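Local coordinates for protein nicotinate-nucleotide--dimethylbenzimidazole phosphoribosyltransferase (Thermus thermophilus HB8, PDB 1WX1) that probably catalyses the transfer of phosphoribose from nicotinate mononucleotide to 5,6-dimethylbenzimidazole, giving alpha-ribazole 5'-phosphate for cobalamin biosynthesis, at residues A[124-129]-A[202-207]; A[210-215]-A[223-228]. All coordinates share one frame; numbering follows the deposited sequence.

Contact 1: A[124-129]-A[202-207]; sequences NLAQGP and RQAVAR. With NA (sodium ion), chain C.
An Asx turn in the loop between strand 113-115 and helix 133-152 presents L125, A126 and Q127 to A204 and R207 on helix 195-210. The turn is made by N124, whose OD1 accepts the backbone N of A126 at 3.0 Å. The apolar part of the contact is small: A126 CB sits against A204 CB at 3.7 Å, and L125 brings CD1 to A204 O at 3.8 Å. With two methyls meeting, the loop backbone comes close to the helix, and T169 and A170 of helix 167-179 lie beside A204 and L125. One turn further along the helix, R207 reaches to the loop and takes two acceptors at the edge of its guanidinium. NE donates to A126 O at 3.1 Å in a nearly straight bond, 166° at the hydrogen, which ties the helix to the loop backbone itself. NH2 points to Q127 OE1 at 2.6 Å, but this bond is weak and bent at the hydrogen, and the amide and guanidinium planes are turned 71° apart. A bend at chi2 (-65°) folds Q127 CD back from the extended line, and from there OE1 comes to R207 NH2. The stronger partner of that amide is E61, whose OE2 accepts NE2 and also N124 ND2, so the turn and Q127 share one carboxylate oxygen. An alanine at Q127 would probably leave R207 NH2 without its acceptor here and E61 with one donor fewer, the guanidinium then steadied in this contact by A126 O alone. The site lies away from the predicted proton acceptor E304. The backbone of Q127 has a further role: its O binds the sodium ion at 2.5 Å, alongside three waters.

Contact 2: A[210-215]-A[223-228]; sequences ARLHPG and AEVGGL
R211 and E224 run obliquely across each other, with the guanidinium and carboxylate planes 44° apart, and R211 grips the glutamate side-on with two nitrogens. NE makes a salt bridge to E224 OE1 at 2.6 Å, coming in on the anti lone pair of that oxygen, away from OE2. NH2 goes instead to the backbone, donating to E224 O at 2.9 Å from above the carbonyl plane. Both acceptors lie close to the guanidinium plane, so together they would hold the group against rotation. A bend at chi3 (-59°) turns NE round towards the glutamate. OE1 also lies along the start of the arginine chain, 3.4 Å from R211 CB. The carbonyl of E224 belongs to the last turn of its helix, just before G226 leaves helical geometry, and the positive charge there is likely to suit the negative end of the helix dipole. L212 supplies the apolar half. The side chains of L212 and E224 run antiparallel, side by side, CD2 lying 3.9 Å from E224 CG, while the same methyl meets V225 CG1 at 4.1 Å with the two side chains at about a right angle. The contact thus pins the loop after helix 195-210 to the end of helix 218-225, where L212 and V225 both rest on helix 167-179, against A177 and A173.

How the contacts relate
From the N terminus, the chain first passes through 124-129, in the loop after strand 113-115, and returns to it after 72 intervening residues on helix 195-210, so contact 1 closes a long, mostly helical excursion. Contact 2 opens only after that, closing the short connection through helix 218-225. The two follow in series, neither nesting nor crossing, with centres about 10 Å apart. They are joined directly: R211 NH2 of contact 2 lies 2.7 Å from L125 O of contact 1, a probable hydrogen bond, and P129 packs on E224. The loop before helix 133-152 is therefore tied to the consecutive helices 195-210 and 218-225 and the link between them.

Contact 1: A[124-129]-A[202-207]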
ATOM      1  N   ASN A 124     -17.684 -22.322 -25.084  1.00 17.29           N
ATOM      2  CA  ASN A 124     -18.615 -21.647 -24.176  1.00 18.62           C
ATOM      3  C   ASN A 124     -18.877 -22.529 -22.953  1.00 19.22           C
ATOM      4  O   ASN A 124     -19.554 -23.548 -23.055  1.00 18.02           O
ATOM      5  CB  ASN A 124     -19.939 -21.378 -24.903  1.00 18.40           C
ATOM      6  CG  ASN A 124     -20.880 -20.497 -24.105  1.00 18.53           C
ATOM      7  OD1 ASN A 124     -20.748 -20.357 -22.890  1.00 16.33           O
ATOM      8  ND2 ASN A 124     -21.851 -19.905 -24.791  1.00 18.80           N
ATOM      9  N   LEU A 125     -18.359 -22.122 -21.798  1.00 18.76           N
ATOM     10  CA  LEU A 125     -18.514 -22.907 -20.571  1.00 19.14           C
ATOM     11  C   LEU A 125     -19.960 -23.082 -20.104  1.00 18.01           C
ATOM     12  O   LEU A 125     -20.255 -23.965 -19.297  1.00 17.63           O
ATOM     13  CB  LEU A 125     -17.676 -22.280 -19.442  1.00 18.49           C
ATOM     14  CG  LEU A 125     -18.111 -20.918 -18.889  1.00 17.46           C
ATOM     15  CD1 LEU A 125     -19.145 -21.121 -17.788  1.00 15.76           C
ATOM     16  CD2 LEU A 125     -16.897 -20.185 -18.321  1.00 14.66           C
ATOM     17  N   ALA A 126     -20.862 -22.238 -20.596  1.00 18.72           N
ATOM     18  CA  ALA A 126     -22.263 -22.338 -20.209  1.00 18.38           C
ATOM     19  C   ALA A 126     -22.994 -23.416 -21.003  1.00 19.21           C
ATOM     20  O   ALA A 126     -24.091 -23.840 -20.623  1.00 19.54           O
ATOM     21  CB  ALA A 126     -22.965 -20.992 -20.407  1.00 18.61           C
ATOM     22  N   GLN A 127     -22.383 -23.865 -22.095  1.00 17.79           N
ATOM     23  CA  GLN A 127     -23.014 -24.858 -22.963  1.00 18.95           C
ATOM     24  C   GLN A 127     -22.291 -26.198 -23.030  1.00 19.17           C
ATOM     25  O   GLN A 127     -22.821 -27.163 -23.577  1.00 18.95           O
ATOM     26  CB  GLN A 127     -23.142 -24.288 -24.378  1.00 18.31           C
ATOM     27  CG  GLN A 127     -23.821 -22.923 -24.432  1.00 19.76           C
ATOM     28  CD  GLN A 127     -25.270 -22.965 -23.979  1.00 21.60           C
ATOM     29  OE1 GLN A 127     -25.887 -24.030 -23.921  1.00 20.74           O
ATOM     30  NE2 GLN A 127     -25.816 -21.809 -23.646  1.00 21.59           N
ATOM     31  N   GLY A 128     -21.079 -26.257 -22.488  1.00 17.87           N
ATOM     32  CA  GLY A 128     -20.324 -27.498 -22.520  1.00 18.11           C
ATOM     33  C   GLY A 128     -18.945 -27.289 -21.925  1.00 18.10           C
ATOM     34  O   GLY A 128     -18.633 -26.182 -21.492  1.00 16.86           O
ATOM     35  N   PRO A 129     -18.096 -28.328 -21.887  1.00 19.50           N
ATOM     36  CA  PRO A 129     -16.749 -28.182 -21.323  1.00 19.06           C
ATOM     37  C   PRO A 129     -15.960 -27.074 -22.012  1.00 18.98           C
ATOM     38  O   PRO A 129     -15.943 -26.977 -23.241  1.00 17.13           O
ATOM     39  CB  PRO A 129     -16.130 -29.563 -21.537  1.00 20.35           C
ATOM     40  CG  PRO A 129     -16.861 -30.082 -22.744  1.00 23.71           C
ATOM     41  CD  PRO A 129     -18.280 -29.666 -22.472  1.00 20.38           C
ATOM     42  N   ARG A 202     -24.757 -15.680 -13.684  1.00 22.61           N
ATOM     43  CA  ARG A 202     -25.130 -16.683 -12.696  1.00 23.17           C
ATOM     44  C   ARG A 202     -25.635 -17.948 -13.375  1.00 23.00           C
ATOM     45  O   ARG A 202     -25.312 -19.062 -12.949  1.00 22.61           O
ATOM     46  CB  ARG A 202     -26.221 -16.159 -11.762  1.00 26.78           C
ATOM     47  CG  ARG A 202     -25.825 -14.940 -10.956  1.00 33.87           C
ATOM     48  CD  ARG A 202     -27.053 -14.322 -10.323  1.00 39.47           C
ATOM     49  NE  ARG A 202     -26.785 -13.019  -9.722  1.00 44.99           N
ATOM     50  CZ  ARG A 202     -27.732 -12.134  -9.432  1.00 47.92           C
ATOM     51  NH1 ARG A 202     -29.001 -12.417  -9.698  1.00 49.17           N
ATOM     52  NH2 ARG A 202     -27.422 -10.980  -8.859  1.00 49.81           N
ATOM     53  N   GLN A 203     -26.450 -17.780 -14.420  1.00 23.94           N
ATOM     54  CA  GLN A 203     -26.966 -18.944 -15.133  1.00 25.35           C
ATOM     55  C   GLN A 203     -25.835 -19.713 -15.787  1.00 22.89           C
ATOM     56  O   GLN A 203     -25.814 -20.935 -15.752  1.00 23.76           O
ATOM     57  CB  GLN A 203     -28.006 -18.555 -16.176  1.00 29.66           C
ATOM     58  CG  GLN A 203     -29.418 -18.954 -15.785  1.00 38.71           C
ATOM     59  CD  GLN A 203     -30.186 -19.608 -16.908  1.00 44.02           C
ATOM     60  OE1 GLN A 203     -31.213 -19.078 -17.352  1.00 46.69           O
ATOM     61  NE2 GLN A 203     -29.699 -20.748 -17.381  1.00 45.82           N
ATOM     62  N   ALA A 204     -24.880 -18.989 -16.356  1.00 21.97           N
ATOM     63  CA  ALA A 204     -23.740 -19.619 -17.014  1.00 20.91           C
ATOM     64  C   ALA A 204     -22.986 -20.463 -16.004  1.00 20.18           C
ATOM     65  O   ALA A 204     -22.602 -21.593 -16.296  1.00 19.97           O
ATOM     66  CB  ALA A 204     -22.810 -18.553 -17.612  1.00 20.53           C
ATOM     67  N   VAL A 205     -22.803 -19.914 -14.806  1.00 20.37           N
ATOM     68  CA  VAL A 205     -22.106 -20.622 -13.742  1.00 19.99           C
ATOM     69  C   VAL A 205     -22.895 -21.857 -13.310  1.00 21.17           C
ATOM     70  O   VAL A 205     -22.332 -22.943 -13.153  1.00 22.39           O
ATOM     71  CB  VAL A 205     -21.883 -19.707 -12.506  1.00 21.35           C
ATOM     72  CG1 VAL A 205     -21.327 -20.524 -11.333  1.00 20.53           C
ATOM     73  CG2 VAL A 205     -20.919 -18.589 -12.864  1.00 19.68           C
ATOM     74  N   ALA A 206     -24.200 -21.691 -13.122  1.00 22.62           N
ATOM     75  CA  ALA A 206     -25.042 -22.805 -12.709  1.00 22.63           C
ATOM     76  C   ALA A 206     -24.993 -23.933 -13.735  1.00 23.91           C
ATOM     77  O   ALA A 206     -24.952 -25.106 -13.373  1.00 24.35           O
ATOM     78  CB  ALA A 206     -26.485 -22.329 -12.510  1.00 22.01           C
ATOM     79  N   ARG A 207     -24.992 -23.578 -15.017  1.00 24.10           N
ATOM     80  CA  ARG A 207     -24.951 -24.579 -16.079  1.00 25.20           C
ATOM     81  C   ARG A 207     -23.652 -25.370 -16.011  1.00 23.93           C
ATOM     82  O   ARG A 207     -23.654 -26.596 -16.112  1.00 24.08           O
ATOM     83  CB  ARG A 207     -25.061 -23.907 -17.451  1.00 27.24           C
ATOM     84  CG  ARG A 207     -26.242 -22.967 -17.591  1.00 34.41           C
ATOM     85  CD  ARG A 207     -27.396 -23.579 -18.353  1.00 37.88           C
ATOM     86  NE  ARG A 207     -27.086 -23.737 -19.771  1.00 43.05           N
ATOM     87  CZ  ARG A 207     -27.986 -24.050 -20.697  1.00 44.77           C
ATOM     88  NH1 ARG A 207     -29.253 -24.236 -20.354  1.00 46.33           N
ATOM     89  NH2 ARG A 207     -27.617 -24.187 -21.963  1.00 46.73           N
TER
HETATM   90 NA    NA C1001     -23.627 -27.889 -25.797  1.00 26.01          NA
HETATM   91  O   HOH W   1     -25.388 -29.305 -24.223  1.00 32.89           O
HETATM   92  O   HOH W   2     -22.016 -29.981 -25.207  1.00 32.95           O
HETATM   93  O   HOH W   3     -21.607 -26.565 -26.917  1.00 28.91           O

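Contact 2: A[210-215]-A[223-228]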
ATOM      1  N   ALA A 210     -23.533 -27.793 -13.137  1.00 25.57           N
ATOM      2  CA  ALA A 210     -24.411 -28.926 -13.412  1.00 27.12           C
ATOM      3  C   ALA A 210     -23.715 -30.042 -14.190  1.00 27.22           C
ATOM      4  O   ALA A 210     -24.127 -31.200 -14.116  1.00 27.14           O
ATOM      5  CB  ALA A 210     -25.649 -28.455 -14.170  1.00 26.34           C
ATOM      6  N   ARG A 211     -22.662 -29.713 -14.932  1.00 25.31           N
ATOM      7  CA  ARG A 211     -21.964 -30.740 -15.697  1.00 25.76           C
ATOM      8  C   ARG A 211     -20.996 -31.554 -14.840  1.00 26.94           C
ATOM      9  O   ARG A 211     -20.534 -32.614 -15.253  1.00 27.73           O
ATOM     10  CB  ARG A 211     -21.201 -30.123 -16.876  1.00 24.61           C
ATOM     11  CG  ARG A 211     -22.086 -29.524 -17.971  1.00 22.90           C
ATOM     12  CD  ARG A 211     -21.283 -29.302 -19.257  1.00 22.32           C
ATOM     13  NE  ARG A 211     -20.141 -28.410 -19.054  1.00 21.14           N
ATOM     14  CZ  ARG A 211     -20.230 -27.089 -18.921  1.00 22.35           C
ATOM     15  NH1 ARG A 211     -21.413 -26.490 -18.979  1.00 16.35           N
ATOM     16  NH2 ARG A 211     -19.134 -26.364 -18.708  1.00 20.93           N
ATOM     17  N   LEU A 212     -20.694 -31.060 -13.645  1.00 28.11           N
ATOM     18  CA  LEU A 212     -19.769 -31.740 -12.745  1.00 30.41           C
ATOM     19  C   LEU A 212     -20.366 -32.976 -12.066  1.00 31.92           C
ATOM     20  O   LEU A 212     -21.578 -33.073 -11.894  1.00 29.47           O
ATOM     21  CB  LEU A 212     -19.273 -30.756 -11.683  1.00 29.77           C
ATOM     22  CG  LEU A 212     -18.545 -29.529 -12.243  1.00 28.27           C
ATOM     23  CD1 LEU A 212     -18.195 -28.568 -11.120  1.00 28.95           C
ATOM     24  CD2 LEU A 212     -17.296 -29.983 -12.973  1.00 24.92           C
ATOM     25  N   HIS A 213     -19.497 -33.906 -11.677  1.00 35.07           N
ATOM     26  CA  HIS A 213     -19.900 -35.147 -11.013  1.00 38.49           C
ATOM     27  C   HIS A 213     -18.739 -35.633 -10.128  1.00 40.19           C
ATOM     28  O   HIS A 213     -17.607 -35.237 -10.313  1.00 39.68           O
ATOM     29  CB  HIS A 213     -20.242 -36.204 -12.068  1.00 39.27           C
ATOM     30  CG  HIS A 213     -19.107 -36.535 -12.981  1.00 40.37           C
ATOM     31  ND1 HIS A 213     -18.020 -37.278 -12.574  1.00 41.57           N
ATOM     32  CD2 HIS A 213     -18.887 -36.226 -14.280  1.00 41.11           C
ATOM     33  CE1 HIS A 213     -17.181 -37.415 -13.583  1.00 41.76           C
ATOM     34  NE2 HIS A 213     -17.683 -36.785 -14.632  1.00 42.04           N
ATOM     35  N   PRO A 214     -19.010 -36.513  -9.165  1.00 42.25           N
ATOM     36  CA  PRO A 214     -17.943 -37.014  -8.276  1.00 41.59           C
ATOM     37  C   PRO A 214     -16.815 -37.739  -8.989  1.00 41.71           C
ATOM     38  O   PRO A 214     -17.008 -38.271 -10.071  1.00 41.68           O
ATOM     39  CB  PRO A 214     -18.698 -37.969  -7.357  1.00 43.16           C
ATOM     40  CG  PRO A 214     -20.120 -37.540  -7.471  1.00 43.07           C
ATOM     41  CD  PRO A 214     -20.291 -37.198  -8.897  1.00 42.47           C
ATOM     42  N   GLY A 215     -15.644 -37.756  -8.361  1.00 41.29           N
ATOM     43  CA  GLY A 215     -14.496 -38.444  -8.929  1.00 40.58           C
ATOM     44  C   GLY A 215     -13.616 -37.644  -9.877  1.00 40.12           C
ATOM     45  O   GLY A 215     -12.696 -38.195 -10.478  1.00 40.34           O
ATOM     46  N   ALA A 223     -10.855 -27.836 -16.442  1.00 17.34           N
ATOM     47  CA  ALA A 223     -11.041 -28.008 -17.874  1.00 18.02           C
ATOM     48  C   ALA A 223     -12.517 -27.861 -18.225  1.00 17.97           C
ATOM     49  O   ALA A 223     -12.882 -27.244 -19.223  1.00 18.01           O
ATOM     50  CB  ALA A 223     -10.535 -29.389 -18.305  1.00 18.46           C
ATOM     51  N   GLU A 224     -13.366 -28.431 -17.384  1.00 19.16           N
ATOM     52  CA  GLU A 224     -14.800 -28.389 -17.609  1.00 21.24           C
ATOM     53  C   GLU A 224     -15.438 -27.010 -17.478  1.00 20.65           C
ATOM     54  O   GLU A 224     -16.273 -26.630 -18.296  1.00 20.08           O
ATOM     55  CB  GLU A 224     -15.500 -29.347 -16.640  1.00 22.57           C
ATOM     56  CG  GLU A 224     -16.988 -29.486 -16.879  1.00 26.75           C
ATOM     57  CD  GLU A 224     -17.304 -30.404 -18.038  1.00 27.21           C
ATOM     58  OE1 GLU A 224     -18.317 -30.166 -18.726  1.00 29.18           O
ATOM     59  OE2 GLU A 224     -16.544 -31.371 -18.252  1.00 31.08           O
ATOM     60  N   VAL A 225     -15.034 -26.244 -16.471  1.00 19.67           N
ATOM     61  CA  VAL A 225     -15.678 -24.959 -16.236  1.00 19.60           C
ATOM     62  C   VAL A 225     -14.822 -23.705 -16.205  1.00 19.41           C
ATOM     63  O   VAL A 225     -15.361 -22.615 -16.053  1.00 19.05           O
ATOM     64  CB  VAL A 225     -16.441 -24.988 -14.891  1.00 19.76           C
ATOM     65  CG1 VAL A 225     -17.198 -26.304 -14.740  1.00 20.97           C
ATOM     66  CG2 VAL A 225     -15.453 -24.808 -13.736  1.00 20.10           C
ATOM     67  N   GLY A 226     -13.506 -23.844 -16.334  1.00 20.42           N
ATOM     68  CA  GLY A 226     -12.644 -22.676 -16.246  1.00 19.82           C
ATOM     69  C   GLY A 226     -12.177 -22.026 -17.530  1.00 20.09           C
ATOM     70  O   GLY A 226     -12.868 -22.057 -18.551  1.00 20.04           O
ATOM     71  N   GLY A 227     -10.999 -21.412 -17.447  1.00 18.62           N
ATOM     72  CA  GLY A 227     -10.395 -20.738 -18.583  1.00 18.42           C
ATOM     73  C   GLY A 227      -8.939 -21.156 -18.703  1.00 18.13           C
ATOM     74  O   GLY A 227      -8.317 -21.581 -17.724  1.00 15.53           O
ATOM     75  N   LEU A 228      -8.387 -21.038 -19.903  1.00 17.30           N
ATOM     76  CA  LEU A 228      -7.001 -21.423 -20.141  1.00 15.33           C
ATOM     77  C   LEU A 228      -5.986 -20.635 -19.321  1.00 15.20           C
ATOM     78  O   LEU A 228      -5.046 -21.214 -18.780  1.00 14.46           O
ATOM     79  CB  LEU A 228      -6.677 -21.282 -21.631  1.00 13.29           C
ATOM     80  CG  LEU A 228      -7.416 -22.292 -22.515  1.00 13.71           C
ATOM     81  CD1 LEU A 228      -7.559 -21.737 -23.921  1.00 13.92           C
ATOM     82  CD2 LEU A 228      -6.657 -23.625 -22.521  1.00 13.12           C
TER